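Local atomic coordinates of autotransporter adhesin/invasin TibA (Escherichia coli, PDB entry 4Q1Q), a protein that mediates adhesion to and invasion of human intestinal epithelial cells, drives bacterial aggregation through self-association, and enhances biofilm formation. Residues Ala129-Val134 with Val148-Val153; Gly137-Val142 with Gly156-Val161. One frame throughout, in Å; residues are numbered along the deposited sequence.

Contact 1 (Ala129-Val134 with Val148-Val153). With 289 (D-glycero-alpha-D-manno-heptopyranose), chain B; 289 (D-glycero-alpha-D-manno-heptopyranose), chain L.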
loop_
_atom_site.group_PDB
_atom_site.type_symbol
_atom_site.label_atom_id
_atom_site.label_comp_id
_atom_site.label_asym_id
_atom_site.label_seq_id
_atom_site.Cartn_x
_atom_site.Cartn_y
_atom_site.Cartn_z
ATOM N N ALA A 129 2.449 7.619 0.080
ATOM C CA ALA A 129 3.408 6.782 0.787
ATOM C C ALA A 129 4.303 6.093 -0.222
ATOM O O ALA A 129 3.841 5.607 -1.253
ATOM C CB ALA A 129 2.723 5.758 1.670
ATOM N N THR A 130 5.589 6.032 0.106
ATOM C CA THR A 130 6.552 5.459 -0.799
ATOM C C THR A 130 7.230 4.430 0.069
ATOM O O THR A 130 7.567 4.724 1.213
ATOM C CB THR A 130 7.510 6.531 -1.364
ATOM O OG1 THR A 130 6.768 7.517 -2.106
ATOM C CG2 THR A 130 8.551 5.926 -2.294
ATOM N N SER A 131 7.427 3.247 -0.505
ATOM C CA SER A 131 8.282 2.216 0.066
ATOM C C SER A 131 7.732 1.616 1.349
ATOM O O SER A 131 8.479 1.014 2.120
ATOM C CB SER A 131 9.710 2.734 0.289
ATOM O OG SER A 131 10.312 2.981 -0.970
ATOM N N ALA A 132 6.418 1.699 1.517
ATOM C CA ALA A 132 5.758 0.893 2.531
ATOM C C ALA A 132 6.174 -0.567 2.350
ATOM O O ALA A 132 6.271 -1.068 1.232
ATOM C CB ALA A 132 4.248 1.045 2.430
ATOM N N SER A 133 6.412 -1.244 3.463
ATOM C CA SER A 133 6.578 -2.686 3.493
ATOM C C SER A 133 5.368 -3.332 4.160
ATOM O O SER A 133 5.190 -3.142 5.360
ATOM C CB SER A 133 7.853 -3.012 4.280
ATOM O OG SER A 133 8.493 -4.158 3.750
ATOM N N VAL A 134 4.578 -4.119 3.434
ATOM C CA VAL A 134 3.365 -4.717 4.002
ATOM C C VAL A 134 3.616 -6.197 4.259
ATOM O O VAL A 134 3.487 -7.025 3.355
ATOM C CB VAL A 134 2.126 -4.621 3.084
ATOM C CG1 VAL A 134 0.857 -5.047 3.830
ATOM C CG2 VAL A 134 1.970 -3.220 2.512
ATOM N N VAL A 148 0.196 5.553 -3.542
ATOM C CA VAL A 148 1.279 4.773 -2.949
ATOM C C VAL A 148 2.214 4.296 -4.049
ATOM O O VAL A 148 1.768 3.941 -5.141
ATOM C CB VAL A 148 0.799 3.567 -2.112
ATOM C CG1 VAL A 148 -0.062 4.034 -0.956
ATOM C CG2 VAL A 148 0.021 2.565 -2.957
ATOM N N LYS A 149 3.510 4.347 -3.762
ATOM C CA LYS A 149 4.516 4.104 -4.780
ATOM C C LYS A 149 5.512 3.158 -4.166
ATOM O O LYS A 149 5.898 3.354 -3.023
ATOM C CB LYS A 149 5.177 5.398 -5.257
ATOM C CG LYS A 149 6.527 5.185 -5.936
ATOM C CD LYS A 149 7.177 6.487 -6.375
ATOM C CE LYS A 149 6.864 6.787 -7.832
ATOM N NZ LYS A 149 7.025 8.235 -8.143
ATOM N N ALA A 150 5.889 2.138 -4.933
ATOM C CA ALA A 150 6.917 1.179 -4.547
ATOM C C ALA A 150 6.571 0.461 -3.255
ATOM O O ALA A 150 7.462 0.160 -2.469
ATOM C CB ALA A 150 8.286 1.845 -4.413
ATOM N N THR A 151 5.294 0.172 -3.036
ATOM C CA THR A 151 4.900 -0.738 -1.961
ATOM C C THR A 151 5.366 -2.175 -2.242
ATOM O O THR A 151 5.156 -2.698 -3.338
ATOM C CB THR A 151 3.367 -0.766 -1.797
ATOM O OG1 THR A 151 2.823 0.565 -1.791
ATOM C CG2 THR A 151 2.979 -1.449 -0.503
ATOM N N SER A 152 5.997 -2.794 -1.247
ATOM C CA SER A 152 6.297 -4.219 -1.215
ATOM C C SER A 152 5.227 -4.932 -0.394
ATOM O O SER A 152 5.130 -4.724 0.817
ATOM C CB SER A 152 7.673 -4.506 -0.595
ATOM O OG SER A 152 8.720 -4.005 -1.415
ATOM N N VAL A 153 4.400 -5.717 -1.079
ATOM C CA VAL A 153 3.368 -6.492 -0.394
ATOM C C VAL A 153 3.975 -7.879 -0.244
ATOM O O VAL A 153 4.034 -8.643 -1.193
ATOM C CB VAL A 153 2.018 -6.579 -1.134
ATOM C CG1 VAL A 153 1.004 -7.328 -0.275
ATOM C CG2 VAL A 153 1.434 -5.205 -1.433
HETATM O O7 289 B . 12.604 -0.815 1.074
HETATM C C7 289 B . 12.991 0.518 1.441
HETATM C C6 289 B . 13.637 1.299 0.298
HETATM O O6 289 B . 14.747 0.510 -0.142
HETATM C C5 289 B . 12.684 1.646 -0.850
HETATM O O5 289 B . 12.447 3.040 -0.672
HETATM C C1 289 B . 11.380 3.520 -1.493
HETATM C C2 289 B . 11.899 3.560 -2.918
HETATM O O2 289 B . 13.087 4.347 -3.006
HETATM C C3 289 B . 12.167 2.108 -3.280
HETATM O O3 289 B . 12.662 2.065 -4.620
HETATM C C4 289 B . 13.143 1.477 -2.295
HETATM O O4 289 B . 13.256 0.102 -2.682
HETATM O O7 289 L . 4.888 15.453 0.408
HETATM C C7 289 L . 3.846 14.981 -0.452
HETATM C C6 289 L . 4.384 13.861 -1.335
HETATM O O6 289 L . 5.169 14.423 -2.392
HETATM C C5 289 L . 5.237 12.891 -0.528
HETATM O O5 289 L . 4.390 12.051 0.256
HETATM C C1 289 L . 5.139 11.223 1.142
HETATM C C2 289 L . 5.997 10.257 0.334
HETATM O O2 289 L . 5.148 9.362 -0.394
HETATM C C3 289 L . 6.896 11.009 -0.641
HETATM O O3 289 L . 7.514 10.077 -1.535
HETATM C C4 289 L . 6.099 12.031 -1.442
HETATM O O4 289 L . 7.000 12.868 -2.176
#
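Val134 CG1 lies anti to the backbone N (chi1 -170°), which leaves CG2 beside that nitrogen; in Thr151 it is CG2 that lies anti to N. Val134 CG2 and Thr151 CG2 therefore meet at 3.6 Å, the side chains crossing obliquely on the inner side of the coil. Ala132 CB adds a looser contact with the same Thr151 methyl, and Ala129 CB approaches Val148 CG1 at 4.2 Å. The backbones run parallel and in exact register. Lys149 N donates to Ala129 O (2.8 Å) and Ser131 N to Lys149 O before the bend; after it, Ser152 N donates to Ala132 O and Val134 N to Ser152 O (2.7 Å). Ser131 and Ala150 take left-handed backbone angles, and both segments turn a corner between two short strands. On the outside of that corner Ser131 OG is covalently bonded to C1 of one heptose (chain B), an O-glycosidic link, at 1.3 Å, and Ala150 CB lies 4.1 Å from C3 of this sugar. Thr130 OG1, beside its own backbone N, hydrogen-bonds O3 of a second heptose (chain L) at 2.7 Å. The chemistry thus divides by side: methyl groups pack inward, backbone bonds join successive coils, and the outward oxygens hold sugar, Ser131 OG by a covalent link and the Thr130 hydroxyl by a hydrogen bond, as suits a glycosylated beta-helical passenger domain.

Contact 2 (Gly137-Val142 with Gly156-Val161); sequences GARQFV and GGRQYV
Strands 139-142 and 158-161 lie parallel, 10° and 4.7 Å apart, joined by alternating bonds such as Gln140 N to Arg158 O and Tyr160 N to Gln140 O (2.7 Å). Like side chains lie side by side in register. Inside, Gln140 and Gln159 extend together with nearly coplanar amides, and Gln159 NE2 donates to Gln140 OE1 over 2.6 Å in an almost straight bond. Outside, the rings of Phe141 and Tyr160 are almost parallel (planes at 17°, centroids 4.9 Å apart) but offset, with little face shared; Phe141 CE1 sits over a face of Tyr160, 3.5 Å from CD1. Arg139 CD covers one face of the Arg158 guanidinium, 3.5 Å from NH2, while Phe141 CZ lies over the centre of the Arg139 guanidinium. Water 1, in the plane of the Arg158 guanidinium, accepts from NE (3.0 Å) and donates to Ala138 O and Gly156 O. These rows continue into the coils beyond: Gln121 and Gln178 extend the glutamine row, Tyr122 stacks on Phe141, and Phe179 meets Tyr160. Arg139 forms a salt bridge with Asp120 of the preceding strand, 120-124.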
loop_
_atom_site.group_PDB
_atom_site.type_symbol
_atom_site.label_atom_id
_atom_site.label_comp_id
_atom_site.label_asym_id
_atom_site.label_seq_id
_atom_site.Cartn_x
_atom_site.Cartn_y
_atom_site.Cartn_z
ATOM N N GLY A 137 0.030 -10.359 7.835
ATOM C CA GLY A 137 -1.007 -9.791 8.690
ATOM C C GLY A 137 -1.114 -8.280 8.651
ATOM O O GLY A 137 -1.998 -7.712 9.296
ATOM N N ALA A 138 -0.236 -7.608 7.911
ATOM C CA ALA A 138 -0.327 -6.146 7.808
ATOM C C ALA A 138 -1.296 -5.717 6.711
ATOM O O ALA A 138 -1.542 -6.485 5.794
ATOM C CB ALA A 138 1.039 -5.545 7.514
ATOM N N ARG A 139 -1.809 -4.492 6.770
ATOM C CA ARG A 139 -2.688 -4.012 5.715
ATOM C C ARG A 139 -2.362 -2.582 5.326
ATOM O O ARG A 139 -2.117 -1.752 6.184
ATOM C CB ARG A 139 -4.160 -4.095 6.163
ATOM C CG ARG A 139 -4.579 -5.510 6.529
ATOM C CD ARG A 139 -6.047 -5.654 6.907
ATOM N NE ARG A 139 -6.464 -4.754 7.978
ATOM C CZ ARG A 139 -7.720 -4.660 8.405
ATOM N NH1 ARG A 139 -8.659 -5.435 7.898
ATOM N NH2 ARG A 139 -8.064 -3.820 9.360
ATOM N N GLN A 140 -2.436 -2.289 4.035
ATOM C CA GLN A 140 -2.348 -0.922 3.546
ATOM C C GLN A 140 -3.617 -0.553 2.785
ATOM O O GLN A 140 -4.027 -1.274 1.881
ATOM C CB GLN A 140 -1.121 -0.813 2.636
ATOM C CG GLN A 140 -0.888 0.602 2.133
ATOM C CD GLN A 140 0.081 0.691 0.976
ATOM O OE1 GLN A 140 -0.092 0.067 -0.073
ATOM N NE2 GLN A 140 1.099 1.526 1.148
ATOM N N PHE A 141 -4.231 0.572 3.137
ATOM C CA PHE A 141 -5.459 1.045 2.513
ATOM C C PHE A 141 -5.197 2.355 1.789
ATOM O O PHE A 141 -4.654 3.268 2.406
ATOM C CB PHE A 141 -6.545 1.323 3.552
ATOM C CG PHE A 141 -6.992 0.099 4.296
ATOM C CD1 PHE A 141 -7.968 -0.732 3.762
ATOM C CD2 PHE A 141 -6.419 -0.227 5.520
ATOM C CE1 PHE A 141 -8.376 -1.875 4.430
ATOM C CE2 PHE A 141 -6.853 -1.353 6.203
ATOM C CZ PHE A 141 -7.820 -2.178 5.661
ATOM N N VAL A 142 -5.566 2.435 0.508
ATOM C CA VAL A 142 -5.358 3.646 -0.269
ATOM C C VAL A 142 -6.663 4.106 -0.893
ATOM O O VAL A 142 -7.338 3.351 -1.602
ATOM C CB VAL A 142 -4.351 3.464 -1.403
ATOM C CG1 VAL A 142 -3.854 4.838 -1.835
ATOM C CG2 VAL A 142 -3.237 2.560 -0.927
ATOM N N GLY A 156 1.780 -12.856 3.418
ATOM C CA GLY A 156 0.740 -12.514 4.386
ATOM C C GLY A 156 0.171 -11.115 4.268
ATOM O O GLY A 156 -0.764 -10.747 4.987
ATOM N N GLY A 157 0.738 -10.324 3.363
ATOM C CA GLY A 157 0.393 -8.909 3.311
ATOM C C GLY A 157 -0.715 -8.547 2.344
ATOM O O GLY A 157 -0.834 -9.178 1.295
ATOM N N ARG A 158 -1.463 -7.494 2.664
ATOM C CA ARG A 158 -2.572 -7.090 1.800
ATOM C C ARG A 158 -2.642 -5.590 1.600
ATOM O O ARG A 158 -2.582 -4.802 2.550
ATOM C CB ARG A 158 -3.944 -7.529 2.339
ATOM C CG ARG A 158 -4.065 -9.039 2.477
ATOM C CD ARG A 158 -5.334 -9.453 3.219
ATOM N NE ARG A 158 -5.237 -9.257 4.661
ATOM C CZ ARG A 158 -6.250 -9.358 5.518
ATOM N NH1 ARG A 158 -7.469 -9.655 5.083
ATOM N NH2 ARG A 158 -6.058 -9.155 6.818
ATOM N N GLN A 159 -2.854 -5.234 0.339
ATOM C CA GLN A 159 -3.016 -3.837 -0.018
ATOM C C GLN A 159 -4.426 -3.660 -0.579
ATOM O O GLN A 159 -4.841 -4.434 -1.441
ATOM C CB GLN A 159 -1.958 -3.456 -1.057
ATOM C CG GLN A 159 -2.076 -2.049 -1.606
ATOM C CD GLN A 159 -1.122 -1.786 -2.748
ATOM O OE1 GLN A 159 -1.273 -2.346 -3.836
ATOM N NE2 GLN A 159 -0.121 -0.949 -2.493
ATOM N N TYR A 160 -5.153 -2.653 -0.103
ATOM C CA TYR A 160 -6.482 -2.374 -0.641
ATOM C C TYR A 160 -6.415 -1.072 -1.409
ATOM O O TYR A 160 -6.270 -0.020 -0.791
ATOM C CB TYR A 160 -7.537 -2.262 0.463
ATOM C CG TYR A 160 -7.706 -3.557 1.215
ATOM C CD1 TYR A 160 -6.769 -3.945 2.164
ATOM C CD2 TYR A 160 -8.744 -4.431 0.918
ATOM C CE1 TYR A 160 -6.888 -5.144 2.833
ATOM C CE2 TYR A 160 -8.854 -5.645 1.570
ATOM C CZ TYR A 160 -7.936 -5.983 2.536
ATOM O OH TYR A 160 -8.042 -7.180 3.193
ATOM N N VAL A 161 -6.525 -1.143 -2.732
ATOM C CA VAL A 161 -6.643 0.077 -3.527
ATOM C C VAL A 161 -8.126 0.340 -3.792
ATOM O O VAL A 161 -8.778 -0.317 -4.610
ATOM C CB VAL A 161 -5.827 -0.037 -4.816
ATOM C CG1 VAL A 161 -5.773 1.294 -5.549
ATOM C CG2 VAL A 161 -4.429 -0.537 -4.485
HETATM O O HOH W 1 -2.477 -9.164 5.762
#

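Overall arrangement
The segments alternate along the chain, so contacts 1 and 2 join the same two successive coils of the beta-helix on different sides, their centres about 10 Å apart. They meet in the interior, where the glutamine row of contact 2 packs under the corner of contact 1: Gln140 NE2 lies 3.4 Å from Ala132 CB and 3.5 Å from Val148 CG1. Thr151 OG1 packs there too, 3.4 Å from Gln140 OE1. Sugar is found outside both: the two heptoses of contact 1 lie outside its corner, and the Tyr160 side chain of contact 2 comes within about 3 Å, nearest atoms, of a bound heptose.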